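Dihydrodipicolinate synthase (Bacillus clausii KSM-K16, PDB 3E96) probably catalyses the condensation of pyruvate with aspartate semialdehyde to 4-hydroxy-tetrahydrodipicolinate, a step of lysine biosynthesis. Local coordinates at residues 98-101 and 102-105; 125-128 and 129-133. One frame throughout, in Å; residues are numbered along the deposited sequence.

Contact 1 of 2, residues 98-101 and 102-105; sequences LGNA and AKAA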
loop_
_atom_site.group_PDB
_atom_site.type_symbol
_atom_site.label_atom_id
_atom_site.label_comp_id
_atom_site.label_asym_id
_atom_site.label_seq_id
_atom_site.Cartn_x
_atom_site.Cartn_y
_atom_site.Cartn_z
ATOM N N LEU B 98 -0.936 -16.507 -4.815
ATOM C CA LEU B 98 -2.367 -16.233 -4.702
ATOM C C LEU B 98 -3.072 -16.543 -6.020
ATOM O O LEU B 98 -4.183 -17.068 -6.030
ATOM C CB LEU B 98 -2.608 -14.766 -4.325
ATOM C CG LEU B 98 -2.320 -14.327 -2.886
ATOM C CD1 LEU B 98 -2.325 -12.801 -2.820
ATOM C CD2 LEU B 98 -3.366 -14.904 -1.943
ATOM N N GLY B 99 -2.421 -16.208 -7.131
ATOM C CA GLY B 99 -3.000 -16.462 -8.441
ATOM C C GLY B 99 -3.174 -17.949 -8.713
ATOM O O GLY B 99 -4.221 -18.387 -9.190
ATOM N N ASN B 100 -2.140 -18.727 -8.418
ATOM C CA ASN B 100 -2.200 -20.168 -8.627
ATOM C C ASN B 100 -3.250 -20.796 -7.709
ATOM O O ASN B 100 -3.891 -21.786 -8.068
ATOM C CB ASN B 100 -0.821 -20.786 -8.383
ATOM C CG ASN B 100 0.086 -20.668 -9.592
ATOM O OD1 ASN B 100 1.307 -20.568 -9.466
ATOM N ND2 ASN B 100 -0.508 -20.696 -10.776
ATOM N N ALA B 101 -3.433 -20.210 -6.530
ATOM C CA ALA B 101 -4.425 -20.706 -5.579
ATOM C C ALA B 101 -5.828 -20.458 -6.134
ATOM O O ALA B 101 -6.698 -21.329 -6.068
ATOM C CB ALA B 101 -4.257 -20.007 -4.232
ATOM N N ALA B 102 -6.047 -19.266 -6.684
ATOM C CA ALA B 102 -7.344 -18.919 -7.260
ATOM C C ALA B 102 -7.652 -19.843 -8.439
ATOM O O ALA B 102 -8.791 -20.280 -8.618
ATOM C CB ALA B 102 -7.341 -17.466 -7.722
ATOM N N LYS B 103 -6.633 -20.129 -9.246
ATOM C CA LYS B 103 -6.800 -21.013 -10.398
ATOM C C LYS B 103 -7.258 -22.389 -9.929
ATOM O O LYS B 103 -8.229 -22.947 -10.444
ATOM C CB LYS B 103 -5.479 -21.157 -11.158
ATOM C CG LYS B 103 -5.029 -19.897 -11.876
ATOM C CD LYS B 103 -3.568 -19.987 -12.300
ATOM C CE LYS B 103 -3.300 -21.188 -13.196
ATOM N NZ LYS B 103 -1.853 -21.265 -13.540
ATOM N N ALA B 104 -6.546 -22.934 -8.950
ATOM C CA ALA B 104 -6.878 -24.247 -8.416
ATOM C C ALA B 104 -8.262 -24.261 -7.778
ATOM O O ALA B 104 -8.962 -25.272 -7.826
ATOM C CB ALA B 104 -5.827 -24.675 -7.397
ATOM N N ALA B 105 -8.657 -23.137 -7.187
ATOM C CA ALA B 105 -9.957 -23.035 -6.530
ATOM C C ALA B 105 -11.120 -23.021 -7.523
ATOM O O ALA B 105 -12.256 -23.338 -7.166
ATOM C CB ALA B 105 -10.000 -21.783 -5.653
#
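Ala101 O receives the amide N of Ala105 at 2.9 Å, the shortest of four successive i to i+4 bonds that close the last turns of helix 92-105. This helix is the crossover of the beta-alpha-beta unit between strands 83-88 and 109-112 of the TIM barrel. This bond is bent, with an N-H...O angle of 143°, whereas that from Ala104 N to Asn100 O is straighter, at 165°. Ala102 N to Leu98 O and Lys103 N to Gly99 O complete the ladder. Methyl groups sit close to the same carbonyls: Ala105 CB lies 3.4 Å from Ala101 O, and Ala104 CB packs at a similar range against Asn100 O.

The side chains divide the helix into an inner and an outer surface. Leu98 and Ala102 are buried and reach Ile88 and Ala86 of strand 83-88, while Ala102 also touches Val71 of helix 64-78. The small methyl of Ala102 stays close to the helix's own backbone, 3.6 Å from Gly99 O.

On another side Asn100 and Lys103 run alongside each other and point the same way. Lys103 has CG beside its backbone N (chi1 -69°), then bends at chi3, and its aliphatic part passes over the backbone of the preceding turn. Its ammonium ends on Leu136 O, the carbonyl of the last residue of helix 122-136, which gives this charge a backbone acceptor in the neighbouring unit. The aliphatic part of the lysine comes closest to the earlier segment's backbone at CG, 3.2 Å from Gly99 O.

Contact 2 of 2, residues 125-128 and 129-133; sequences VYAY and FRDII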
loop_
_atom_site.group_PDB
_atom_site.type_symbol
_atom_site.label_atom_id
_atom_site.label_comp_id
_atom_site.label_asym_id
_atom_site.label_seq_id
_atom_site.Cartn_x
_atom_site.Cartn_y
_atom_site.Cartn_z
ATOM N N VAL B 125 6.926 -1.162 -13.009
ATOM C CA VAL B 125 5.517 -1.543 -12.922
ATOM C C VAL B 125 5.183 -2.448 -14.101
ATOM O O VAL B 125 4.465 -3.435 -13.958
ATOM C CB VAL B 125 4.612 -0.296 -12.928
ATOM C CG1 VAL B 125 3.137 -0.703 -12.976
ATOM C CG2 VAL B 125 4.892 0.526 -11.670
ATOM N N TYR B 126 5.712 -2.106 -15.271
ATOM C CA TYR B 126 5.495 -2.933 -16.446
ATOM C C TYR B 126 6.001 -4.348 -16.136
ATOM O O TYR B 126 5.290 -5.327 -16.330
ATOM C CB TYR B 126 6.264 -2.370 -17.641
ATOM C CG TYR B 126 6.390 -3.362 -18.772
ATOM C CD1 TYR B 126 5.310 -3.638 -19.610
ATOM C CD2 TYR B 126 7.571 -4.075 -18.957
ATOM C CE1 TYR B 126 5.407 -4.609 -20.609
ATOM C CE2 TYR B 126 7.678 -5.048 -19.944
ATOM C CZ TYR B 126 6.595 -5.310 -20.764
ATOM O OH TYR B 126 6.703 -6.286 -21.726
ATOM N N ALA B 127 7.235 -4.444 -15.652
ATOM C CA ALA B 127 7.829 -5.734 -15.322
ATOM C C ALA B 127 7.014 -6.453 -14.252
ATOM O O ALA B 127 6.805 -7.664 -14.327
ATOM C CB ALA B 127 9.268 -5.541 -14.843
ATOM N N TYR B 128 6.556 -5.702 -13.254
ATOM C CA TYR B 128 5.762 -6.282 -12.176
ATOM C C TYR B 128 4.561 -7.041 -12.735
ATOM O O TYR B 128 4.384 -8.228 -12.464
ATOM C CB TYR B 128 5.270 -5.185 -11.226
ATOM C CG TYR B 128 4.407 -5.709 -10.100
ATOM C CD1 TYR B 128 4.969 -6.374 -9.012
ATOM C CD2 TYR B 128 3.020 -5.572 -10.142
ATOM C CE1 TYR B 128 4.170 -6.893 -7.989
ATOM C CE2 TYR B 128 2.213 -6.083 -9.133
ATOM C CZ TYR B 128 2.792 -6.742 -8.060
ATOM O OH TYR B 128 1.987 -7.254 -7.069
ATOM N N PHE B 129 3.738 -6.352 -13.520
ATOM C CA PHE B 129 2.559 -6.978 -14.101
ATOM C C PHE B 129 2.927 -8.078 -15.094
ATOM O O PHE B 129 2.347 -9.165 -15.076
ATOM C CB PHE B 129 1.687 -5.928 -14.794
ATOM C CG PHE B 129 0.959 -5.014 -13.839
ATOM C CD1 PHE B 129 0.133 -5.540 -12.847
ATOM C CD2 PHE B 129 1.076 -3.634 -13.952
ATOM C CE1 PHE B 129 -0.575 -4.699 -11.977
ATOM C CE2 PHE B 129 0.375 -2.782 -13.091
ATOM C CZ PHE B 129 -0.452 -3.322 -12.103
ATOM N N ARG B 130 3.891 -7.792 -15.962
ATOM C CA ARG B 130 4.305 -8.776 -16.956
ATOM C C ARG B 130 4.761 -10.084 -16.320
ATOM O O ARG B 130 4.322 -11.156 -16.729
ATOM C CB ARG B 130 5.435 -8.223 -17.818
ATOM C CG ARG B 130 5.892 -9.185 -18.905
ATOM C CD ARG B 130 7.315 -8.863 -19.306
ATOM N NE ARG B 130 8.196 -8.920 -18.142
ATOM C CZ ARG B 130 9.442 -8.465 -18.125
ATOM N NH1 ARG B 130 9.961 -7.916 -19.216
ATOM N NH2 ARG B 130 10.165 -8.548 -17.016
ATOM N N ASP B 131 5.638 -9.997 -15.322
ATOM C CA ASP B 131 6.154 -11.194 -14.660
ATOM C C ASP B 131 5.051 -12.067 -14.076
ATOM O O ASP B 131 5.086 -13.292 -14.203
ATOM C CB ASP B 131 7.138 -10.822 -13.546
ATOM C CG ASP B 131 8.445 -10.264 -14.078
ATOM O OD1 ASP B 131 8.706 -10.391 -15.293
ATOM O OD2 ASP B 131 9.218 -9.706 -13.269
ATOM N N ILE B 132 4.078 -11.440 -13.429
ATOM C CA ILE B 132 2.972 -12.175 -12.827
ATOM C C ILE B 132 2.077 -12.826 -13.878
ATOM O O ILE B 132 1.699 -13.992 -13.748
ATOM C CB ILE B 132 2.122 -11.243 -11.935
ATOM C CG1 ILE B 132 2.966 -10.774 -10.744
ATOM C CG2 ILE B 132 0.852 -11.964 -11.474
ATOM C CD1 ILE B 132 2.341 -9.643 -9.946
ATOM N N ILE B 133 1.734 -12.074 -14.918
ATOM C CA ILE B 133 0.878 -12.603 -15.974
ATOM C C ILE B 133 1.547 -13.773 -16.698
ATOM O O ILE B 133 0.915 -14.801 -16.941
ATOM C CB ILE B 133 0.518 -11.499 -16.997
ATOM C CG1 ILE B 133 -0.344 -10.433 -16.312
ATOM C CG2 ILE B 133 -0.233 -12.097 -18.185
ATOM C CD1 ILE B 133 -0.645 -9.238 -17.182
HETATM O O HOH W 1 9.086 -7.715 -21.910
#
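Ile132 CD1 lies over one face of the Tyr128 ring, a CH-pi contact 3.7 Å from the ring centroid and 22° off its normal, with the methyl displaced toward the phenol end. Tyr128 also turns its ring edge to a face of Phe129, the next residue, in a T-shaped pair, the centroids 5.5 Å apart and the planes at 69°. Phe129 also has Val125 beside it, CG1 meeting CE2 at 3.5 Å; Val125 CG1 is anti to the backbone N (chi1 174°), which sends this branch forward along the helix to the ring.

On the more exposed side, Arg130 extends past the Tyr126 ring, its CB above one face and its CD 3.6 Å from Tyr126 OH. The guanidinium is steeply turned against that ring. A water bridges the two, accepting from Arg130 NH1 and hydrogen-bonded to Tyr126 OH. Arg130 NE and NH2 both grip Asp131 OD1 side-on, from the same face of the carboxylate; the salt bridge through NH2 measures 2.9 Å. With the water at its other edge, the guanidinium is held against rotation.

Behind these groups, the backbone bond from Asp131 N to Ala127 O is short at 2.8 Å, while that from Ile132 N to Tyr128 O is weak. Tyr128 OH bonds to Tyr90 O, fixing the far end of the ring, and Ala280 of the second subunit packs on Ala127 and Tyr128. Phe129, Ile132 and Ile133 face Ile112 of strand 109-112, the inward packing of a crossover helix on the strands of a TIM barrel.

In the fold
Contacts 1 and 2 lie on successive crossover helices of the barrel, 92-105 and 122-136, with strand 109-112 following the first and leading into the second. Their centres are 18 Å apart and their nearest atoms about 7 Å, so the two do not touch. The helices are nevertheless joined: Ile132 of contact 2 packs on Ala95, and the lysine of contact 1 reaches the end of helix 122-136. Both contacts also approach Tyr90, through Leu98 and Tyr128. Contact 2 is near the predicted active site, the Phe129 side chain being about 6 Å from that of Tyr143 and about 10 Å from that of Lys167; contact 1 lies away from it.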